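Local coordinates for glycosyl transferase family 9 (Veillonella parvula, PDB 3TOV), which probably transfers a sugar, as a GT-B glycosyltransferase of family 9, the group that includes the heptosyltransferases of bacterial lipopolysaccharide assembly, at residues V93-P98 against G116-L121; K128-D133 against I144-Q149; I186-N191 against L264-D269; H301-E306 against E342-E347. All coordinates share one frame; numbering follows the deposited sequence.

Contact 1. Residues V93-P98 against G116-L121; sequences VINLHP and GMSHFL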
# COMPACT_ATOMS: atom_id res chain seq x y z
N VAL A 93 -20.29 -12.53 -6.97
CA VAL A 93 -19.37 -11.44 -7.28
C VAL A 93 -19.43 -10.32 -6.23
O VAL A 93 -20.50 -9.84 -5.87
CB VAL A 93 -19.62 -10.87 -8.68
CG1 VAL A 93 -19.22 -9.39 -8.73
CG2 VAL A 93 -18.85 -11.68 -9.71
N ILE A 94 -18.26 -9.93 -5.74
CA ILE A 94 -18.13 -8.87 -4.75
C ILE A 94 -17.40 -7.68 -5.36
O ILE A 94 -16.24 -7.80 -5.73
CB ILE A 94 -17.30 -9.37 -3.55
CG1 ILE A 94 -17.87 -10.69 -3.04
CG2 ILE A 94 -17.25 -8.32 -2.46
CD1 ILE A 94 -17.34 -11.11 -1.70
N ASN A 95 -18.07 -6.53 -5.48
CA ASN A 95 -17.40 -5.35 -6.02
C ASN A 95 -16.94 -4.40 -4.91
O ASN A 95 -17.76 -3.96 -4.10
CB ASN A 95 -18.31 -4.61 -7.02
CG ASN A 95 -17.63 -3.38 -7.62
OD1 ASN A 95 -16.40 -3.28 -7.64
ND2 ASN A 95 -18.43 -2.44 -8.11
N LEU A 96 -15.64 -4.12 -4.88
CA LEU A 96 -15.03 -3.27 -3.85
C LEU A 96 -14.73 -1.90 -4.39
O LEU A 96 -14.36 -1.01 -3.65
CB LEU A 96 -13.73 -3.87 -3.32
CG LEU A 96 -13.95 -5.12 -2.45
CD1 LEU A 96 -12.67 -5.61 -1.77
CD2 LEU A 96 -15.04 -4.83 -1.43
N HIS A 97 -14.90 -1.74 -5.69
CA HIS A 97 -14.58 -0.50 -6.37
C HIS A 97 -15.83 0.07 -7.03
O HIS A 97 -16.26 -0.38 -8.10
CB HIS A 97 -13.46 -0.75 -7.38
CG HIS A 97 -12.90 0.50 -7.96
ND1 HIS A 97 -11.96 0.50 -8.98
CD2 HIS A 97 -13.12 1.81 -7.66
CE1 HIS A 97 -11.65 1.74 -9.28
NE2 HIS A 97 -12.33 2.56 -8.50
N PRO A 98 -16.44 1.04 -6.34
CA PRO A 98 -17.74 1.64 -6.68
C PRO A 98 -17.76 2.72 -7.76
O PRO A 98 -18.73 3.47 -7.80
CB PRO A 98 -18.21 2.22 -5.35
CG PRO A 98 -16.98 2.38 -4.54
CD PRO A 98 -16.06 1.28 -4.95
N GLY A 116 -21.16 -6.35 -2.51
CA GLY A 116 -20.17 -5.30 -2.37
C GLY A 116 -20.83 -3.96 -2.64
O GLY A 116 -22.03 -3.80 -2.49
N MSE A 117 -20.04 -2.99 -3.05
CA MSE A 117 -20.57 -1.67 -3.27
C MSE A 117 -20.30 -1.28 -4.70
O MSE A 117 -19.20 -1.48 -5.20
CB MSE A 117 -19.90 -0.66 -2.33
CG MSE A 117 -20.62 0.66 -2.31
SE MSE A 117 -19.59 2.11 -1.58
CE MSE A 117 -20.86 3.53 -1.98
N SER A 118 -21.32 -0.75 -5.37
CA SER A 118 -21.17 -0.33 -6.76
C SER A 118 -21.80 1.03 -6.99
O SER A 118 -22.58 1.52 -6.16
CB SER A 118 -21.77 -1.37 -7.71
OG SER A 118 -20.97 -2.55 -7.73
N HIS A 119 -21.45 1.65 -8.12
CA HIS A 119 -22.03 2.91 -8.52
C HIS A 119 -23.56 2.78 -8.54
O HIS A 119 -24.11 1.72 -8.86
CB HIS A 119 -21.48 3.30 -9.89
CG HIS A 119 -21.67 4.74 -10.24
ND1 HIS A 119 -22.71 5.18 -11.04
CD2 HIS A 119 -20.94 5.84 -9.93
CE1 HIS A 119 -22.62 6.49 -11.19
NE2 HIS A 119 -21.56 6.92 -10.52
N PHE A 120 -24.25 3.85 -8.15
CA PHE A 120 -25.69 3.80 -7.99
C PHE A 120 -26.41 3.49 -9.31
O PHE A 120 -27.58 3.10 -9.33
CB PHE A 120 -26.21 5.12 -7.41
CG PHE A 120 -26.13 6.28 -8.37
CD1 PHE A 120 -27.17 6.54 -9.25
CD2 PHE A 120 -25.02 7.11 -8.39
CE1 PHE A 120 -27.10 7.60 -10.13
CE2 PHE A 120 -24.94 8.18 -9.26
CZ PHE A 120 -25.97 8.42 -10.14
N LEU A 121 -25.69 3.67 -10.41
CA LEU A 121 -26.25 3.35 -11.70
C LEU A 121 -26.43 1.84 -11.89
O LEU A 121 -27.33 1.41 -12.60
CB LEU A 121 -25.41 3.96 -12.80
CG LEU A 121 -26.08 5.18 -13.42
CD1 LEU A 121 -25.27 5.67 -14.60
CD2 LEU A 121 -27.49 4.87 -13.87
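V93 is still within the sheet, its backbone hydrogen-bonded to I113 and T115 of the neighbouring strand 113-116. At I94 the two segments begin to touch, with I94 CG2 lying 4.2 Å from G116 CA. N95 makes the hydrogen bond between the segments. Its carbonyl oxygen, N95 O, accepts a hydrogen bond of 2.7 Å from M117 N, and the donor sits nearly along the C=O axis. G116 CA adds a C-H...O contact to the same N95 O at 3.3 Å. In this parallel bridge G116 has a phi of 84°, and a CB there would run into N95 O, so the lack of a side chain lets the backbones close up. The N95 side chain, CG anti to its backbone N (chi1 -179°), reaches S118 and also packs on T102 and S103 of helix 100-109. L96 and H97 turn toward the loop after strand 10-14, where L96 touches F15 and H97 touches M17. P98 returns to the second segment: its CG lies 4.0 Å from SE of M117, a selenomethionine whose extended chain crosses the proline obliquely. P98 O comes to the edge of the H119 ring, near its plane, while H119 N is held by S103 OG. Strand 92-95, helix 100-109 and strand 113-116 form a beta-alpha-beta crossover, and the contact lies where the two strands run out into loops, in the N-terminal Rossmann-like domain of a GT-B fold.

Contact 2. Residues K128-D133 against I144-Q149; sequences KYTRLD and INVLEQ. With SO4 (sulfate ion), chain C.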
# COMPACT_ATOMS: atom_id res chain seq x y z
N LYS A 128 -27.27 -7.79 -2.81
CA LYS A 128 -27.12 -7.08 -1.55
C LYS A 128 -26.07 -5.98 -1.72
O LYS A 128 -24.90 -6.25 -1.96
CB LYS A 128 -26.70 -8.05 -0.44
CG LYS A 128 -26.60 -7.39 0.93
CD LYS A 128 -26.46 -8.40 2.06
CE LYS A 128 -26.85 -7.79 3.40
NZ LYS A 128 -28.33 -7.53 3.47
N TYR A 129 -26.52 -4.74 -1.60
CA TYR A 129 -25.63 -3.60 -1.71
C TYR A 129 -25.03 -3.26 -0.35
O TYR A 129 -25.66 -2.58 0.44
CB TYR A 129 -26.39 -2.40 -2.26
CG TYR A 129 -25.69 -1.07 -2.09
CD1 TYR A 129 -24.52 -0.77 -2.79
CD2 TYR A 129 -26.21 -0.09 -1.25
CE1 TYR A 129 -23.89 0.45 -2.64
CE2 TYR A 129 -25.58 1.13 -1.10
CZ TYR A 129 -24.42 1.40 -1.80
OH TYR A 129 -23.79 2.62 -1.65
N THR A 130 -23.83 -3.76 -0.09
CA THR A 130 -23.13 -3.40 1.14
C THR A 130 -22.31 -2.13 0.98
O THR A 130 -21.28 -2.14 0.33
CB THR A 130 -22.18 -4.52 1.57
OG1 THR A 130 -21.09 -4.60 0.63
CG2 THR A 130 -22.91 -5.84 1.62
N ARG A 131 -22.77 -1.03 1.58
CA ARG A 131 -22.04 0.24 1.53
C ARG A 131 -20.77 0.25 2.39
O ARG A 131 -20.74 -0.34 3.47
CB ARG A 131 -22.95 1.39 1.97
CG ARG A 131 -22.23 2.70 2.09
CD ARG A 131 -23.14 3.79 2.58
NE ARG A 131 -22.46 5.08 2.58
CZ ARG A 131 -23.02 6.24 2.90
NH1 ARG A 131 -24.30 6.29 3.26
NH2 ARG A 131 -22.31 7.36 2.84
N LEU A 132 -19.73 0.94 1.89
CA LEU A 132 -18.43 1.03 2.56
C LEU A 132 -18.37 2.14 3.60
O LEU A 132 -18.78 3.27 3.32
CB LEU A 132 -17.36 1.33 1.53
CG LEU A 132 -17.07 0.30 0.45
CD1 LEU A 132 -16.24 0.98 -0.64
CD2 LEU A 132 -16.35 -0.91 1.04
N ASP A 133 -17.83 1.84 4.77
CA ASP A 133 -17.69 2.82 5.85
C ASP A 133 -16.52 3.81 5.67
O ASP A 133 -15.38 3.54 6.10
CB ASP A 133 -17.54 2.10 7.18
CG ASP A 133 -17.55 3.05 8.37
OD1 ASP A 133 -18.01 4.21 8.22
OD2 ASP A 133 -17.10 2.63 9.46
N ILE A 144 -13.02 -5.10 4.99
CA ILE A 144 -13.51 -6.19 5.82
C ILE A 144 -14.98 -6.00 6.29
O ILE A 144 -15.73 -6.97 6.38
CB ILE A 144 -12.58 -6.38 7.04
CG1 ILE A 144 -11.28 -7.06 6.59
CG2 ILE A 144 -13.27 -7.15 8.18
CD1 ILE A 144 -10.10 -6.88 7.55
N ASN A 145 -15.39 -4.78 6.58
CA ASN A 145 -16.77 -4.57 6.98
C ASN A 145 -17.74 -5.14 5.95
O ASN A 145 -18.82 -5.62 6.31
CB ASN A 145 -17.10 -3.09 7.23
CG ASN A 145 -18.48 -2.91 7.84
OD1 ASN A 145 -19.30 -2.12 7.36
ND2 ASN A 145 -18.75 -3.67 8.90
N VAL A 146 -17.37 -5.09 4.67
CA VAL A 146 -18.21 -5.69 3.63
C VAL A 146 -18.52 -7.13 4.00
O VAL A 146 -19.68 -7.57 3.99
CB VAL A 146 -17.57 -5.62 2.23
CG1 VAL A 146 -18.33 -6.53 1.25
CG2 VAL A 146 -17.56 -4.20 1.71
N LEU A 147 -17.46 -7.86 4.34
CA LEU A 147 -17.57 -9.22 4.83
C LEU A 147 -18.44 -9.35 6.09
O LEU A 147 -19.21 -10.31 6.22
CB LEU A 147 -16.17 -9.80 5.06
CG LEU A 147 -15.74 -10.71 3.91
CD1 LEU A 147 -16.30 -10.16 2.63
CD2 LEU A 147 -14.24 -10.86 3.82
N GLU A 148 -18.32 -8.40 7.01
CA GLU A 148 -19.14 -8.38 8.21
C GLU A 148 -20.60 -8.08 7.87
O GLU A 148 -21.51 -8.68 8.46
CB GLU A 148 -18.62 -7.35 9.20
CG GLU A 148 -17.38 -7.80 9.96
CD GLU A 148 -16.66 -6.63 10.62
OE1 GLU A 148 -17.10 -5.47 10.44
OE2 GLU A 148 -15.65 -6.88 11.31
N GLN A 149 -20.83 -7.17 6.94
CA GLN A 149 -22.18 -6.90 6.45
C GLN A 149 -22.78 -8.17 5.84
O GLN A 149 -24.00 -8.37 5.84
CB GLN A 149 -22.20 -5.74 5.45
CG GLN A 149 -21.72 -4.44 6.06
CD GLN A 149 -22.05 -3.22 5.24
OE1 GLN A 149 -23.11 -3.15 4.60
NE2 GLN A 149 -21.15 -2.26 5.23
S SO4 C . -23.90 10.63 4.24
O1 SO4 C . -24.65 9.59 4.96
O2 SO4 C . -23.03 11.35 5.17
O3 SO4 C . -23.08 10.00 3.21
O4 SO4 C . -24.82 11.57 3.61
O HOH W 1 -17.23 -0.55 5.16
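Q149, on the last turn of helix 139-149, reaches across to the chain that leaves strand 128-129. Its CB lies 3.9 Å from T130 CG2. CG is anti to the carbonyl carbon (chi1 -61°), and the chain beyond it is extended, which carries CD obliquely across T130, near its CB. OE1 rests against the T130 backbone and side chain, with Q149 OE1 3.5 Å from T130 CB. At the tip NE2 makes two hydrogen bonds. One goes to R131 O at 2.6 Å (N-H...O angle 147°) and lies in the plane of that carbonyl. The other runs back to N145 OD1, 2.8 Å from Q149 NE2, with the donor above the N145 carbonyl plane. N145 is itself steadied by the bond from its ND2 to the anti lone pair of E148 OE1, 2.9 Å away. Beside this polar row, T130 OG1 packs 3.4 Å from V146 CG1, and L132 CD2 meets V146 CG2 at 3.6 Å. An alanine in place of Q149 would remove both NE2 bonds and would probably leave the R131 carbonyl and the chain around T130 less firmly held to the helix. R131 points the other way, its NH2 bonded to a sulfate ion that probably came from the crystallisation liquor. The chemistry thus implies a side chain-to-backbone tie that fixes an irregular segment: the Q149 carboxamide, also bonded to N145, holds the R131 carbonyl just past the strand.

Contact 3. Residues I186-N191 against L264-D269; sequences ILIGFN and LLITND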
# COMPACT_ATOMS: atom_id res chain seq x y z
N ILE A 186 22.93 -2.60 9.02
CA ILE A 186 21.61 -2.06 9.34
C ILE A 186 21.21 -1.04 8.29
O ILE A 186 21.69 0.09 8.26
CB ILE A 186 21.53 -1.43 10.77
CG1 ILE A 186 21.27 -2.51 11.82
CG2 ILE A 186 20.41 -0.41 10.85
CD1 ILE A 186 22.41 -3.47 12.03
N LEU A 187 20.32 -1.46 7.40
CA LEU A 187 19.86 -0.61 6.32
C LEU A 187 18.64 0.21 6.71
O LEU A 187 17.63 -0.34 7.14
CB LEU A 187 19.49 -1.49 5.14
CG LEU A 187 19.12 -0.71 3.89
CD1 LEU A 187 20.30 0.19 3.50
CD2 LEU A 187 18.74 -1.68 2.78
N ILE A 188 18.74 1.53 6.58
CA ILE A 188 17.56 2.37 6.75
C ILE A 188 17.24 3.06 5.41
O ILE A 188 18.09 3.74 4.83
CB ILE A 188 17.65 3.39 7.96
CG1 ILE A 188 17.36 4.81 7.50
CG2 ILE A 188 18.98 3.31 8.74
CD1 ILE A 188 15.92 5.02 7.20
N GLY A 189 16.02 2.86 4.93
CA GLY A 189 15.64 3.34 3.62
C GLY A 189 14.65 4.49 3.62
O GLY A 189 13.89 4.66 4.56
N PHE A 190 14.68 5.26 2.54
CA PHE A 190 13.84 6.44 2.38
C PHE A 190 13.02 6.34 1.11
O PHE A 190 13.53 6.04 0.03
CB PHE A 190 14.71 7.69 2.25
CG PHE A 190 15.63 7.90 3.40
CD1 PHE A 190 15.35 8.87 4.35
CD2 PHE A 190 16.77 7.12 3.54
CE1 PHE A 190 16.20 9.06 5.41
CE2 PHE A 190 17.62 7.32 4.61
CZ PHE A 190 17.34 8.29 5.54
N ASN A 191 11.73 6.63 1.25
CA ASN A 191 10.86 6.82 0.11
C ASN A 191 10.28 8.21 0.28
O ASN A 191 9.31 8.41 1.01
CB ASN A 191 9.77 5.74 0.08
CG ASN A 191 8.57 6.12 -0.79
OD1 ASN A 191 8.71 6.57 -1.93
ND2 ASN A 191 7.38 5.93 -0.23
N LEU A 264 14.46 -0.26 8.42
CA LEU A 264 13.61 0.91 8.64
C LEU A 264 13.28 1.67 7.36
O LEU A 264 14.05 1.70 6.40
CB LEU A 264 14.27 1.87 9.63
CG LEU A 264 13.40 3.07 10.03
CD1 LEU A 264 12.29 2.65 11.00
CD2 LEU A 264 14.25 4.16 10.65
N LEU A 265 12.12 2.31 7.36
CA LEU A 265 11.70 3.12 6.24
C LEU A 265 11.10 4.46 6.72
O LEU A 265 10.15 4.49 7.50
CB LEU A 265 10.70 2.34 5.41
CG LEU A 265 9.99 3.17 4.35
CD1 LEU A 265 11.01 3.90 3.49
CD2 LEU A 265 9.06 2.30 3.50
N ILE A 266 11.69 5.56 6.28
CA ILE A 266 11.16 6.89 6.53
C ILE A 266 10.44 7.33 5.26
O ILE A 266 10.97 7.14 4.16
CB ILE A 266 12.30 7.86 6.82
CG1 ILE A 266 13.08 7.37 8.03
CG2 ILE A 266 11.77 9.25 7.02
CD1 ILE A 266 14.18 8.30 8.44
N THR A 267 9.25 7.89 5.38
CA THR A 267 8.43 8.07 4.18
C THR A 267 7.25 8.99 4.34
O THR A 267 6.81 9.23 5.46
CB THR A 267 7.89 6.71 3.64
OG1 THR A 267 6.69 6.94 2.90
CG2 THR A 267 7.55 5.77 4.78
N ASN A 268 6.73 9.50 3.22
CA ASN A 268 5.49 10.26 3.20
C ASN A 268 4.27 9.35 2.95
O ASN A 268 4.43 8.15 2.73
CB ASN A 268 5.56 11.35 2.14
CG ASN A 268 5.91 10.81 0.77
OD1 ASN A 268 6.36 9.68 0.65
ND2 ASN A 268 5.70 11.62 -0.26
N ASP A 269 3.06 9.90 3.02
CA ASP A 269 1.90 9.06 2.73
C ASP A 269 1.86 8.83 1.24
O ASP A 269 1.53 9.72 0.47
CB ASP A 269 0.54 9.57 3.28
CG ASP A 269 0.44 11.10 3.36
OD1 ASP A 269 1.45 11.78 3.69
OD2 ASP A 269 -0.68 11.63 3.14
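Backbone hydrogen bonds join strands 187-191 and 264-268 in parallel register. G189 N donates to L264 O at 2.7 Å, I266 N to G189 O at 2.9 Å and N191 N to I266 O at 3.1 Å; a further bond, L264 N to L187 O, is weak. C-H...O contacts fill in between, such as L265 CA to G189 O. Apolar packing dominates the face bearing I188, F190, L264 and I266. I188 CD1 sits above the F190 ring toward its rim and lies 3.8 Å from I266 CG1, while the F190 and I266 side chains run side by side, CE1 of F190 being 3.7 Å from CD1 of I266. Helices 203-216 and 334-347 pack on this face. Polar contacts gather at the C-terminal ends of the strands. T267 OG1 donates to N268 O at 2.6 Å, on a carbonyl lone pair, and weakly accepts from N191 ND2, whose stronger partner is S270. An alanine at T267 would remove the hydroxyl and is likely to cost N268 O its bond, with the N191 amide losing no more than a weak partner. The pair forms the two central strands of a parallel sheet of order 3-2-1-4-5-6, the Rossmann-like C-terminal domain of the GT-B fold.

Contact 4. Residues H301-E306 against E342-E347; sequences HAIVLE and ETLLLE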
# COMPACT_ATOMS: atom_id res chain seq x y z
N HIS A 301 4.08 -1.62 13.04
CA HIS A 301 4.98 -1.03 14.01
C HIS A 301 5.49 0.27 13.41
O HIS A 301 6.52 0.30 12.75
CB HIS A 301 6.13 -1.98 14.36
CG HIS A 301 7.03 -1.46 15.45
ND1 HIS A 301 8.35 -1.82 15.57
CD2 HIS A 301 6.78 -0.60 16.47
CE1 HIS A 301 8.88 -1.21 16.62
NE2 HIS A 301 7.95 -0.46 17.18
N ALA A 302 4.77 1.36 13.65
CA ALA A 302 5.14 2.64 13.07
C ALA A 302 5.05 3.81 14.06
O ALA A 302 4.79 3.63 15.25
CB ALA A 302 4.29 2.93 11.83
N ILE A 303 5.30 5.00 13.56
CA ILE A 303 5.19 6.23 14.32
C ILE A 303 4.87 7.28 13.28
O ILE A 303 5.66 7.53 12.36
CB ILE A 303 6.52 6.65 14.98
CG1 ILE A 303 6.95 5.70 16.08
CG2 ILE A 303 6.44 8.04 15.56
CD1 ILE A 303 8.30 6.10 16.63
N VAL A 304 3.72 7.90 13.42
CA VAL A 304 3.26 8.90 12.49
C VAL A 304 3.53 10.29 13.07
O VAL A 304 3.08 10.61 14.17
CB VAL A 304 1.78 8.67 12.23
CG1 VAL A 304 1.17 9.78 11.37
CG2 VAL A 304 1.61 7.31 11.63
N LEU A 305 4.28 11.10 12.34
CA LEU A 305 4.60 12.44 12.81
C LEU A 305 3.64 13.41 12.17
O LEU A 305 3.70 13.61 10.96
CB LEU A 305 6.04 12.82 12.44
CG LEU A 305 7.12 11.80 12.86
CD1 LEU A 305 8.49 12.13 12.29
CD2 LEU A 305 7.17 11.66 14.37
N GLU A 306 2.74 13.98 12.96
CA GLU A 306 1.85 15.02 12.46
C GLU A 306 2.04 16.37 13.16
O GLU A 306 2.78 16.49 14.13
CB GLU A 306 0.39 14.56 12.48
CG GLU A 306 0.10 13.47 13.49
CD GLU A 306 -1.32 12.92 13.37
OE1 GLU A 306 -2.14 13.49 12.60
OE2 GLU A 306 -1.59 11.90 14.05
N GLU A 342 15.37 6.17 15.72
CA GLU A 342 16.22 5.56 16.72
C GLU A 342 15.37 4.77 17.70
O GLU A 342 15.80 3.76 18.26
CB GLU A 342 17.04 6.61 17.45
CG GLU A 342 17.90 7.47 16.52
CD GLU A 342 19.06 8.16 17.24
OE1 GLU A 342 18.87 8.58 18.41
OE2 GLU A 342 20.15 8.26 16.63
N THR A 343 14.15 5.24 17.91
CA THR A 343 13.22 4.58 18.81
C THR A 343 12.77 3.27 18.22
O THR A 343 12.89 2.21 18.86
CB THR A 343 11.97 5.44 19.05
OG1 THR A 343 12.33 6.62 19.78
CG2 THR A 343 10.92 4.63 19.80
N LEU A 344 12.23 3.34 17.00
CA LEU A 344 11.73 2.16 16.31
C LEU A 344 12.86 1.18 16.05
O LEU A 344 12.67 -0.03 16.14
CB LEU A 344 11.07 2.54 14.99
CG LEU A 344 9.61 3.00 14.97
CD1 LEU A 344 9.21 3.51 13.59
CD2 LEU A 344 8.70 1.86 15.38
N LEU A 345 14.05 1.73 15.75
CA LEU A 345 15.24 0.93 15.46
C LEU A 345 15.63 0.06 16.64
O LEU A 345 16.12 -1.07 16.47
CB LEU A 345 16.40 1.85 15.10
CG LEU A 345 16.41 2.21 13.63
CD1 LEU A 345 17.49 3.21 13.36
CD2 LEU A 345 16.63 0.95 12.85
N LEU A 346 15.42 0.61 17.83
CA LEU A 346 15.61 -0.10 19.08
C LEU A 346 14.48 -1.12 19.32
O LEU A 346 14.74 -2.32 19.44
CB LEU A 346 15.66 0.91 20.22
CG LEU A 346 15.85 0.30 21.60
CD1 LEU A 346 17.08 -0.59 21.61
CD2 LEU A 346 15.96 1.38 22.64
N GLU A 347 13.24 -0.62 19.37
CA GLU A 347 12.05 -1.44 19.63
C GLU A 347 11.88 -2.64 18.69
O GLU A 347 11.10 -3.54 18.99
CB GLU A 347 10.79 -0.58 19.50
CG GLU A 347 10.42 0.32 20.66
CD GLU A 347 9.09 1.05 20.41
OE1 GLU A 347 8.90 1.60 19.29
OE2 GLU A 347 8.22 1.07 21.32
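An outer strand of the C-terminal Rossmann-like domain packs here against the last helix of the chain, the helix layer packing on the edge strand of the parallel sheet. Strand 302-305, the outermost of its sheet within the chain, and helix segment 342-347 run nearly antiparallel, at 170°, with their axes 9.3 Å apart at closest approach. The strand is bonded through its backbone to strand 283-286, so the helix packs across the edge of the sheet. L344 is the centre of the contact and points into it. Its CG lies 3.8 Å from I303 CD1, the two side chains sliding past each other in opposite directions, and its CD1 comes 4.2 Å from A302 CA. T343 CG2 adds a looser touch to the same I303 CD1. L344 also packs on V284, so its branches span two strands. Just before the strand, H301 turns its ring toward the helix, CG anti to the backbone N (chi1 -175°), and meets L344 tip to tip, with CD2 of the leucine over one face of the imidazole. E347, on the final turn, comes to the ring's edge. A carboxylate here, together with the nearby C-terminal end of the helix, would probably favour a protonated imidazole. The bond itself runs from H301 NE2 to E347 OE1 at 3.1 Å, within the ring plane but meeting the oxygen from above the carboxylate plane.

In the fold
From the N terminus, contact 1 closes first, a loop of 17 residues that includes helix 100-109 between two neighbouring strands. Contact 2 follows within the same domain, closing a loop of 10 residues and tying helix 139-149 to the sheet edge. The two touch, M117 SE against L132 CD1, so the end of one strand pair packs on the next chain segment. Contact 3 spans 72 residues and joins the central strands of the second sheet; contact 4 closes 35 residues near the C terminus. L264 touches L344 and L345 between them. None nests or crosses: the four lie in series, two per domain, and the centres of contacts 1 and 3 are about 35 Å apart.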